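Local coordinates for beta-glucoside kinase (Listeria monocytogenes, PDB 4HTL), which catalyses the ATP-dependent phosphorylation of cellobiose to cellobiose-6'-phosphate and may also regulate transcription of the cellobiose PTS operon, at residues N69-M77 and F84-W92; E104-K115 and G137-R147. All coordinates share one frame; numbering follows the deposited sequence. Where two conformers were deposited one is given.

Contact 1 of 2, residues N69-M77 and F84-W92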
loop_
_atom_site.group_PDB
_atom_site.type_symbol
_atom_site.label_atom_id
_atom_site.label_comp_id
_atom_site.label_asym_id
_atom_site.label_seq_id
_atom_site.Cartn_x
_atom_site.Cartn_y
_atom_site.Cartn_z
ATOM N N ASN A 69 8.788 1.426 -17.748
ATOM C CA ASN A 69 10.092 1.522 -17.132
ATOM C C ASN A 69 10.584 2.934 -17.423
ATOM O O ASN A 69 10.835 3.289 -18.568
ATOM C CB ASN A 69 11.026 0.458 -17.691
ATOM C CG ASN A 69 12.417 0.520 -17.101
ATOM O OD1 ASN A 69 12.906 1.595 -16.745
ATOM N ND2 ASN A 69 13.073 -0.644 -17.000
ATOM N N PRO A 70 10.680 3.758 -16.386
ATOM C CA PRO A 70 10.943 5.167 -16.614
ATOM C C PRO A 70 12.378 5.450 -17.026
ATOM O O PRO A 70 12.638 6.538 -17.497
ATOM C CB PRO A 70 10.634 5.784 -15.269
ATOM C CG PRO A 70 10.951 4.711 -14.285
ATOM C CD PRO A 70 10.598 3.425 -14.959
ATOM N N LYS A 71 13.314 4.514 -16.825
ATOM C CA LYS A 71 14.698 4.728 -17.241
ATOM C C LYS A 71 14.923 4.280 -18.705
ATOM O O LYS A 71 15.586 4.980 -19.467
ATOM C CB LYS A 71 15.693 4.011 -16.297
ATOM C CG LYS A 71 15.811 4.675 -14.920
ATOM C CD LYS A 71 16.989 4.165 -14.088
ATOM C CE LYS A 71 17.084 4.876 -12.737
ATOM N NZ LYS A 71 17.835 4.113 -11.689
ATOM N N THR A 72 14.392 3.110 -19.075
ATOM C CA THR A 72 14.552 2.572 -20.422
ATOM C C THR A 72 13.502 3.030 -21.444
ATOM O O THR A 72 13.763 3.003 -22.664
ATOM C CB THR A 72 14.577 1.046 -20.458
ATOM O OG1 THR A 72 13.281 0.531 -20.149
ATOM C CG2 THR A 72 15.636 0.464 -19.501
ATOM N N GLY A 73 12.324 3.418 -20.958
ATOM C CA GLY A 73 11.211 3.836 -21.818
ATOM C C GLY A 73 10.361 2.683 -22.331
ATOM O O GLY A 73 9.445 2.880 -23.135
ATOM N N LEU A 74 10.635 1.470 -21.865
ATOM C CA LEU A 74 9.845 0.327 -22.304
ATOM C C LEU A 74 8.500 0.272 -21.617
ATOM O O LEU A 74 8.431 0.155 -20.385
ATOM C CB LEU A 74 10.602 -0.984 -22.057
ATOM C CG LEU A 74 9.875 -2.276 -22.422
ATOM C CD1 LEU A 74 9.632 -2.324 -23.927
ATOM C CD2 LEU A 74 10.698 -3.468 -21.954
ATOM N N ILE A 75 7.435 0.333 -22.416
ATOM C CA ILE A 75 6.043 0.130 -21.948
ATOM C C ILE A 75 5.781 -1.351 -22.031
ATOM O O ILE A 75 5.731 -1.917 -23.115
ATOM C CB ILE A 75 5.004 0.868 -22.821
ATOM C CG1 ILE A 75 5.285 2.369 -22.836
ATOM C CG2 ILE A 75 3.562 0.620 -22.331
ATOM C CD1 ILE A 75 4.405 3.178 -23.784
ATOM N N THR A 76 5.664 -1.987 -20.872
ATOM C CA THR A 76 5.457 -3.415 -20.817
ATOM C C THR A 76 3.985 -3.765 -21.056
ATOM O O THR A 76 3.687 -4.782 -21.628
ATOM C CB THR A 76 5.973 -3.974 -19.487
ATOM O OG1 THR A 76 5.259 -3.366 -18.414
ATOM C CG2 THR A 76 7.465 -3.611 -19.325
HETATM N N MSE A 77 3.071 -2.904 -20.628
HETATM C CA MSE A 77 1.627 -3.113 -20.808
HETATM C C MSE A 77 1.081 -1.732 -21.095
HETATM O O MSE A 77 1.250 -0.835 -20.276
HETATM C CB MSE A 77 1.007 -3.685 -19.518
HETATM C CG MSE A 77 -0.417 -4.268 -19.630
HETATM SE SE MSE A 77 -1.971 -3.053 -19.526
HETATM C CE MSE A 77 -1.650 -2.078 -17.879
ATOM N N PHE A 84 0.922 -0.263 -27.726
ATOM C CA PHE A 84 2.060 0.088 -26.910
ATOM C C PHE A 84 2.500 -1.062 -25.973
ATOM O O PHE A 84 3.458 -0.897 -25.224
ATOM C CB PHE A 84 1.760 1.360 -26.092
ATOM C CG PHE A 84 1.637 2.637 -26.900
ATOM C CD1 PHE A 84 1.901 2.687 -28.268
ATOM C CD2 PHE A 84 1.246 3.815 -26.277
ATOM C CE1 PHE A 84 1.779 3.866 -28.989
ATOM C CE2 PHE A 84 1.143 5.001 -26.992
ATOM C CZ PHE A 84 1.408 5.025 -28.353
ATOM N N ASP A 85 1.835 -2.216 -26.003
ATOM C CA ASP A 85 2.340 -3.390 -25.241
ATOM C C ASP A 85 3.739 -3.791 -25.724
ATOM O O ASP A 85 3.962 -3.999 -26.925
ATOM C CB ASP A 85 1.444 -4.615 -25.424
ATOM C CG ASP A 85 0.081 -4.472 -24.797
ATOM O OD1 ASP A 85 -0.114 -3.668 -23.848
ATOM O OD2 ASP A 85 -0.815 -5.214 -25.255
ATOM N N ASN A 86 4.667 -3.940 -24.788
ATOM C CA ASN A 86 6.043 -4.297 -25.118
ATOM C C ASN A 86 6.612 -3.374 -26.205
ATOM O O ASN A 86 7.243 -3.850 -27.155
ATOM C CB ASN A 86 6.135 -5.781 -25.555
ATOM C CG ASN A 86 7.559 -6.240 -25.697
ATOM O OD1 ASN A 86 8.433 -5.801 -24.952
ATOM N ND2 ASN A 86 7.816 -7.093 -26.679
ATOM N N PHE A 87 6.393 -2.061 -26.046
ATOM C CA PHE A 87 6.835 -1.057 -27.017
ATOM C C PHE A 87 7.722 -0.037 -26.339
ATOM O O PHE A 87 7.299 0.590 -25.363
ATOM C CB PHE A 87 5.608 -0.342 -27.589
ATOM C CG PHE A 87 5.922 0.738 -28.569
ATOM C CD1 PHE A 87 6.800 0.514 -29.639
ATOM C CD2 PHE A 87 5.297 1.977 -28.470
ATOM C CE1 PHE A 87 7.074 1.521 -30.559
ATOM C CE2 PHE A 87 5.560 2.975 -29.401
ATOM C CZ PHE A 87 6.453 2.752 -30.436
ATOM N N ASN A 88 8.935 0.147 -26.845
ATOM C CA ASN A 88 9.797 1.176 -26.312
ATOM C C ASN A 88 9.521 2.507 -27.006
ATOM O O ASN A 88 10.135 2.862 -28.003
ATOM C CB ASN A 88 11.256 0.789 -26.367
ATOM C CG ASN A 88 12.086 1.631 -25.432
ATOM O OD1 ASN A 88 11.951 2.863 -25.422
ATOM N ND2 ASN A 88 12.882 0.979 -24.583
ATOM N N LEU A 89 8.597 3.255 -26.404
ATOM C CA LEU A 89 8.163 4.551 -26.934
ATOM C C LEU A 89 9.281 5.596 -26.792
ATOM O O LEU A 89 9.421 6.484 -27.637
ATOM C CB LEU A 89 6.891 5.004 -26.239
ATOM C CG LEU A 89 6.362 6.388 -26.638
ATOM C CD1 LEU A 89 6.108 6.519 -28.138
ATOM C CD2 LEU A 89 5.086 6.674 -25.841
ATOM N N LYS A 90 10.102 5.479 -25.758
ATOM C CA LYS A 90 11.280 6.385 -25.625
ATOM C C LYS A 90 12.222 6.203 -26.810
ATOM O O LYS A 90 12.641 7.185 -27.435
ATOM C CB LYS A 90 12.021 6.141 -24.309
ATOM C CG LYS A 90 13.260 7.010 -24.057
ATOM C CD LYS A 90 13.915 6.729 -22.705
ATOM C CE LYS A 90 15.335 7.322 -22.667
ATOM N NZ LYS A 90 15.962 7.071 -21.348
ATOM N N GLU A 91 12.562 4.962 -27.128
ATOM C CA GLU A 91 13.503 4.709 -28.223
ATOM C C GLU A 91 12.918 5.075 -29.580
ATOM O O GLU A 91 13.645 5.516 -30.458
ATOM C CB GLU A 91 13.958 3.269 -28.229
ATOM C CG GLU A 91 14.923 2.952 -27.110
ATOM C CD GLU A 91 15.296 1.485 -27.060
ATOM O OE1 GLU A 91 16.130 1.146 -26.203
ATOM O OE2 GLU A 91 14.757 0.670 -27.852
ATOM N N TRP A 92 11.609 4.881 -29.747
ATOM C CA TRP A 92 10.923 5.273 -30.973
ATOM C C TRP A 92 11.033 6.755 -31.191
ATOM O O TRP A 92 11.426 7.198 -32.272
ATOM C CB TRP A 92 9.453 4.845 -30.929
ATOM C CG TRP A 92 8.722 5.073 -32.229
ATOM C CD1 TRP A 92 8.676 4.232 -33.332
ATOM C CD2 TRP A 92 7.889 6.232 -32.598
ATOM N NE1 TRP A 92 7.898 4.777 -34.338
ATOM C CE2 TRP A 92 7.392 5.972 -33.955
ATOM C CE3 TRP A 92 7.506 7.398 -31.956
ATOM C CZ2 TRP A 92 6.561 6.874 -34.624
ATOM C CZ3 TRP A 92 6.669 8.295 -32.636
ATOM C CH2 TRP A 92 6.210 8.038 -33.943
#

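Contact 2 of 2, residues E104-K115 and G137-R147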
loop_
_atom_site.group_PDB
_atom_site.type_symbol
_atom_site.label_atom_id
_atom_site.label_comp_id
_atom_site.label_asym_id
_atom_site.label_seq_id
_atom_site.Cartn_x
_atom_site.Cartn_y
_atom_site.Cartn_z
ATOM N N GLU A 104 6.864 8.395 -18.384
ATOM C CA GLU A 104 6.424 7.962 -17.057
ATOM C C GLU A 104 4.930 7.641 -17.192
ATOM O O GLU A 104 4.267 8.096 -18.122
ATOM C CB GLU A 104 6.693 9.059 -16.009
ATOM C CG GLU A 104 6.223 8.794 -14.554
ATOM C CD GLU A 104 6.746 7.535 -13.927
ATOM O OE1 GLU A 104 7.779 7.598 -13.265
ATOM O OE2 GLU A 104 6.093 6.472 -14.082
ATOM N N ASN A 105 4.403 6.831 -16.292
ATOM C CA ASN A 105 2.992 6.470 -16.247
ATOM C C ASN A 105 2.090 7.667 -15.939
ATOM O O ASN A 105 2.511 8.580 -15.218
ATOM C CB ASN A 105 2.847 5.352 -15.208
ATOM C CG ASN A 105 1.447 5.209 -14.669
ATOM O OD1 ASN A 105 1.090 5.855 -13.680
ATOM N ND2 ASN A 105 0.665 4.300 -15.273
ATOM N N ASP A 106 0.854 7.641 -16.438
ATOM C CA ASP A 106 -0.054 8.784 -16.341
ATOM C C ASP A 106 -0.438 9.189 -14.915
ATOM O O ASP A 106 -0.460 10.380 -14.590
ATOM C CB ASP A 106 -1.272 8.624 -17.248
ATOM C CG ASP A 106 -2.125 7.434 -16.922
ATOM O OD1 ASP A 106 -1.689 6.515 -16.228
ATOM O OD2 ASP A 106 -3.272 7.432 -17.381
ATOM N N ALA A 107 -0.747 8.200 -14.078
ATOM C CA ALA A 107 -1.092 8.464 -12.654
ATOM C C ALA A 107 0.113 9.024 -11.891
ATOM O O ALA A 107 -0.003 9.986 -11.115
ATOM C CB ALA A 107 -1.681 7.244 -11.975
ATOM N N ASN A 108 1.277 8.440 -12.154
ATOM C CA ASN A 108 2.512 8.923 -11.590
ATOM C C ASN A 108 2.812 10.322 -12.008
ATOM O O ASN A 108 3.185 11.116 -11.160
ATOM C CB ASN A 108 3.695 8.025 -11.919
ATOM C CG ASN A 108 3.605 6.632 -11.244
ATOM O OD1 ASN A 108 2.782 6.412 -10.350
ATOM N ND2 ASN A 108 4.450 5.690 -11.708
ATOM N N CYS A 109 2.599 10.663 -13.286
ATOM C CA CYS A 109 2.830 12.034 -13.740
ATOM C C CYS A 109 1.890 13.020 -13.016
ATOM O O CYS A 109 2.320 14.064 -12.552
ATOM C CB CYS A 109 2.661 12.146 -15.253
ATOM S SG CYS A 109 4.038 11.467 -16.179
ATOM N N ALA A 110 0.634 12.660 -12.835
ATOM C CA ALA A 110 -0.291 13.557 -12.171
ATOM C C ALA A 110 0.129 13.737 -10.723
ATOM O O ALA A 110 -0.010 14.840 -10.182
ATOM C CB ALA A 110 -1.746 13.065 -12.247
ATOM N N LEU A 111 0.667 12.691 -10.096
ATOM C CA LEU A 111 1.166 12.859 -8.740
ATOM C C LEU A 111 2.379 13.816 -8.738
ATOM O O LEU A 111 2.499 14.656 -7.880
ATOM C CB LEU A 111 1.548 11.533 -8.135
ATOM C CG LEU A 111 2.024 11.587 -6.673
ATOM C CD1 LEU A 111 1.650 10.314 -5.922
ATOM C CD2 LEU A 111 3.552 11.818 -6.615
ATOM N N LEU A 112 3.269 13.635 -9.696
ATOM C CA LEU A 112 4.447 14.483 -9.799
ATOM C C LEU A 112 4.080 15.952 -9.990
ATOM O O LEU A 112 4.766 16.816 -9.451
ATOM C CB LEU A 112 5.388 13.975 -10.886
ATOM C CG LEU A 112 6.119 12.636 -10.620
ATOM C CD1 LEU A 112 6.882 12.192 -11.878
ATOM C CD2 LEU A 112 6.985 12.605 -9.362
ATOM N N ALA A 113 2.995 16.228 -10.715
ATOM C CA ALA A 113 2.495 17.597 -10.841
ATOM C C ALA A 113 2.107 18.144 -9.450
ATOM O O ALA A 113 2.420 19.314 -9.094
ATOM C CB ALA A 113 1.361 17.707 -11.846
ATOM N N GLU A 114 1.432 17.306 -8.675
ATOM C CA GLU A 114 1.059 17.674 -7.308
ATOM C C GLU A 114 2.285 17.998 -6.417
ATOM O O GLU A 114 2.272 18.980 -5.640
ATOM C CB GLU A 114 0.163 16.574 -6.673
ATOM C CG GLU A 114 -0.809 17.114 -5.619
ATOM C CD GLU A 114 -1.836 18.045 -6.195
ATOM O OE1 GLU A 114 -1.845 19.242 -5.841
ATOM O OE2 GLU A 114 -2.606 17.549 -7.014
ATOM N N LYS A 115 3.323 17.166 -6.544
ATOM C CA LYS A 115 4.598 17.328 -5.823
ATOM C C LYS A 115 5.325 18.621 -6.277
ATOM O O LYS A 115 5.894 19.365 -5.468
ATOM C CB LYS A 115 5.511 16.114 -6.027
ATOM C CG LYS A 115 6.912 16.282 -5.457
ATOM C CD LYS A 115 6.839 16.457 -3.927
ATOM C CE LYS A 115 8.167 16.475 -3.165
ATOM N NZ LYS A 115 7.923 16.741 -1.691
ATOM N N GLY A 137 -4.301 5.519 -9.167
ATOM C CA GLY A 137 -3.528 5.704 -7.986
ATOM C C GLY A 137 -2.118 6.102 -8.299
ATOM O O GLY A 137 -1.520 5.622 -9.268
ATOM N N GLY A 138 -1.588 6.938 -7.417
ATOM C CA GLY A 138 -0.138 7.209 -7.314
ATOM C C GLY A 138 0.298 7.239 -5.840
ATOM O O GLY A 138 -0.435 7.683 -4.935
ATOM N N ILE A 139 1.523 6.784 -5.608
ATOM C CA ILE A 139 2.085 6.651 -4.258
ATOM C C ILE A 139 3.387 7.442 -4.150
ATOM O O ILE A 139 4.326 7.200 -4.909
ATOM C CB ILE A 139 2.454 5.183 -3.945
ATOM C CG1 ILE A 139 1.231 4.271 -4.090
ATOM C CG2 ILE A 139 3.094 5.039 -2.545
ATOM C CD1 ILE A 139 1.571 2.814 -4.380
ATOM N N PHE A 140 3.460 8.281 -3.119
ATOM C CA PHE A 140 4.696 9.001 -2.747
ATOM C C PHE A 140 4.982 8.572 -1.289
ATOM O O PHE A 140 4.188 8.843 -0.384
ATOM C CB PHE A 140 4.498 10.500 -2.882
ATOM C CG PHE A 140 5.760 11.279 -3.134
ATOM C CD1 PHE A 140 6.378 11.216 -4.370
ATOM C CD2 PHE A 140 6.268 12.137 -2.185
ATOM C CE1 PHE A 140 7.525 11.942 -4.617
ATOM C CE2 PHE A 140 7.406 12.888 -2.451
ATOM C CZ PHE A 140 8.009 12.806 -3.675
ATOM N N SER A 141 6.087 7.846 -1.114
ATOM C CA SER A 141 6.524 7.352 0.212
ATOM C C SER A 141 8.001 7.701 0.392
ATOM O O SER A 141 8.806 7.536 -0.517
ATOM C CB SER A 141 6.350 5.878 0.362
ATOM O OG SER A 141 5.017 5.438 0.269
ATOM N N ASN A 142 8.357 8.118 1.585
ATOM C CA ASN A 142 9.741 8.509 1.849
ATOM C C ASN A 142 10.333 9.485 0.857
ATOM O O ASN A 142 11.549 9.438 0.557
ATOM C CB ASN A 142 10.672 7.339 1.835
ATOM C CG ASN A 142 10.475 6.416 2.987
ATOM O OD1 ASN A 142 10.283 6.858 4.110
ATOM N ND2 ASN A 142 10.558 5.117 2.724
ATOM N N GLY A 143 9.503 10.402 0.395
ATOM C CA GLY A 143 9.961 11.488 -0.471
ATOM C C GLY A 143 10.244 11.061 -1.897
ATOM O O GLY A 143 10.880 11.811 -2.620
ATOM N N GLU A 144 9.720 9.899 -2.318
ATOM C CA GLU A 144 9.961 9.304 -3.641
ATOM C C GLU A 144 8.697 8.652 -4.196
ATOM O O GLU A 144 7.946 8.075 -3.431
ATOM C CB GLU A 144 10.946 8.145 -3.494
ATOM C CG GLU A 144 12.405 8.479 -3.558
ATOM C CD GLU A 144 13.189 7.203 -3.630
ATOM O OE1 GLU A 144 13.271 6.624 -4.747
ATOM O OE2 GLU A 144 13.649 6.758 -2.561
ATOM N N LEU A 145 8.507 8.682 -5.529
ATOM C CA LEU A 145 7.478 7.915 -6.149
ATOM C C LEU A 145 7.749 6.403 -5.927
ATOM O O LEU A 145 8.887 5.936 -6.054
ATOM C CB LEU A 145 7.474 8.284 -7.636
ATOM C CG LEU A 145 6.466 7.773 -8.614
ATOM C CD1 LEU A 145 5.047 8.230 -8.280
ATOM C CD2 LEU A 145 6.911 8.225 -10.010
ATOM N N VAL A 146 6.680 5.670 -5.624
ATOM C CA VAL A 146 6.775 4.230 -5.526
ATOM C C VAL A 146 6.200 3.667 -6.819
ATOM O O VAL A 146 5.013 3.683 -7.045
ATOM C CB VAL A 146 6.031 3.674 -4.300
ATOM C CG1 VAL A 146 6.012 2.137 -4.351
ATOM C CG2 VAL A 146 6.605 4.230 -2.985
ATOM N N ARG A 147 7.067 3.135 -7.659
ATOM C CA ARG A 147 6.646 2.595 -8.971
ATOM C C ARG A 147 6.417 1.093 -8.938
ATOM O O ARG A 147 5.739 0.575 -9.787
ATOM C CB ARG A 147 7.670 2.918 -10.035
ATOM C CG ARG A 147 7.899 4.398 -10.237
ATOM C CD ARG A 147 8.873 4.641 -11.359
ATOM N NE ARG A 147 9.291 6.020 -11.468
ATOM C CZ ARG A 147 10.195 6.584 -10.674
ATOM N NH1 ARG A 147 10.768 5.882 -9.696
ATOM N NH2 ARG A 147 10.534 7.829 -10.857
HETATM O O HOH W 1 9.309 9.615 -12.369
HETATM O O HOH W 2 2.747 5.220 -7.745
HETATM O O HOH W 3 3.903 2.778 -11.000
#

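Contact 1 of 2, residues N69-M77 and F84-W92
The amide of Asn-88 and the ammonium of Lys-90 reach across to two successive carbonyls, those of Thr-72 and Lys-71. Asn-88 ND2 donates to Thr-72 O over 2.9 Å; the acceptor lies in the amide plane, whereas the donor stands well above the plane of the Thr-72 carbonyl. Asn-88 is also the N-cap of helix 89-97, its OD1 accepting from Glu-91 N at 2.8 Å. Lys-90, fully extended with CG anti to the backbone N (chi1 180°), runs past Thr-72 and ends with NZ 2.8 Å from Lys-71 O. At the root of this side chain, Lys-90 CB presses on Gly-73 CA at 3.5 Å, a tight fit at a residue with positive phi. The segments form the antiparallel hairpin of strands 74-77 and 87-88, whose hydrogen-bonded pair is Ile-75 with Phe-87; Asn-86 and Phe-87 both face Ile-75 in a G1 beta bulge. Ile-75 and Leu-89 point the same way, side by side, with Ile-75 CD1 3.9 Å from Leu-89 CB. That methyl also meets Phe-84 CB at 4.0 Å, while Ile-103 of strand 101-105 packs against both Ile-75 and Leu-89.

Contact 2 of 2, residues E104-K115 and G137-R147
Helix 106-115, which follows strand 104-105 of one five-stranded sheet, lies against the hairpin 137-145 at the margin of the other, its axis crossing strand 137-141 at -52° and coming within 7.0 Å. At the start of the helix a carboxylate joins the two sides. Arg-147 NE donates to Glu-104 OE1 over 2.8 Å in a nearly straight salt bridge that uses the syn lone pair, with the carboxylate and guanidinium planes almost coplanar. Water 1 also links Glu-104 OE1 to Arg-147 NH2. The second oxygen, Glu-104 OE2, is held by Asn-105 N on its anti side and by Asn-108 ND2 from above the carboxylate plane, which restrains the group's rotation.

Asn-108 in turn lies across Leu-145: its OD1 is 3.6 Å from Leu-145 CD1, and its CB is 3.7 Å from Leu-145 CD2. Water 2 accepts from Ile-139 N and donates to Asn-108 OD1 and Val-146 O, tying the helix to strand 137-141 and to the chain just after Leu-145.

Ala-107 CB sits 3.2 Å from Gly-137 O. Gly-138, lacking a side chain, leaves room for Leu-111 CD1 3.4 Å from its C. The other methyl, Leu-111 CD2, touches Phe-140 CD1 at 3.7 Å, the two side chains crossing at about a right angle. One turn on, Lys-115 bends at chi2 (63°) and lays its methylenes obliquely against the same ring, CE 3.7 Å from CZ of Phe-140, while its NZ bonds to Gln-121 O and Leu-123 O. In the hairpin's type I' turn, Asn-142 ND2 donates to Leu-145 O of the second subunit, and the bond is reciprocated. A helix connecting two such mixed sheets is characteristic of the actin-like ATPase fold of ROK kinases.

Overall arrangement
Contact 1 closes before contact 2 opens along the chain, and their centres lie 18 Å apart. Helix 89-97 runs from the first into strand 101-105, whose end starts the second. Strand 101-105 is the outermost strand of one five-stranded sheet, with the small sheet of contact 1 beside it. The two contacts touch directly at Pro-70, whose CG is 3.5 Å from Arg-147 NE and which also packs on Glu-104. Contact 2 thus joins the two five-stranded sheets of the actin-like fold, and its hairpin lies at the contact with the second subunit, whereas contact 1 attaches the small sheet to one of them, near Ile-11, which probably belongs to the ATP site, as in related kinases.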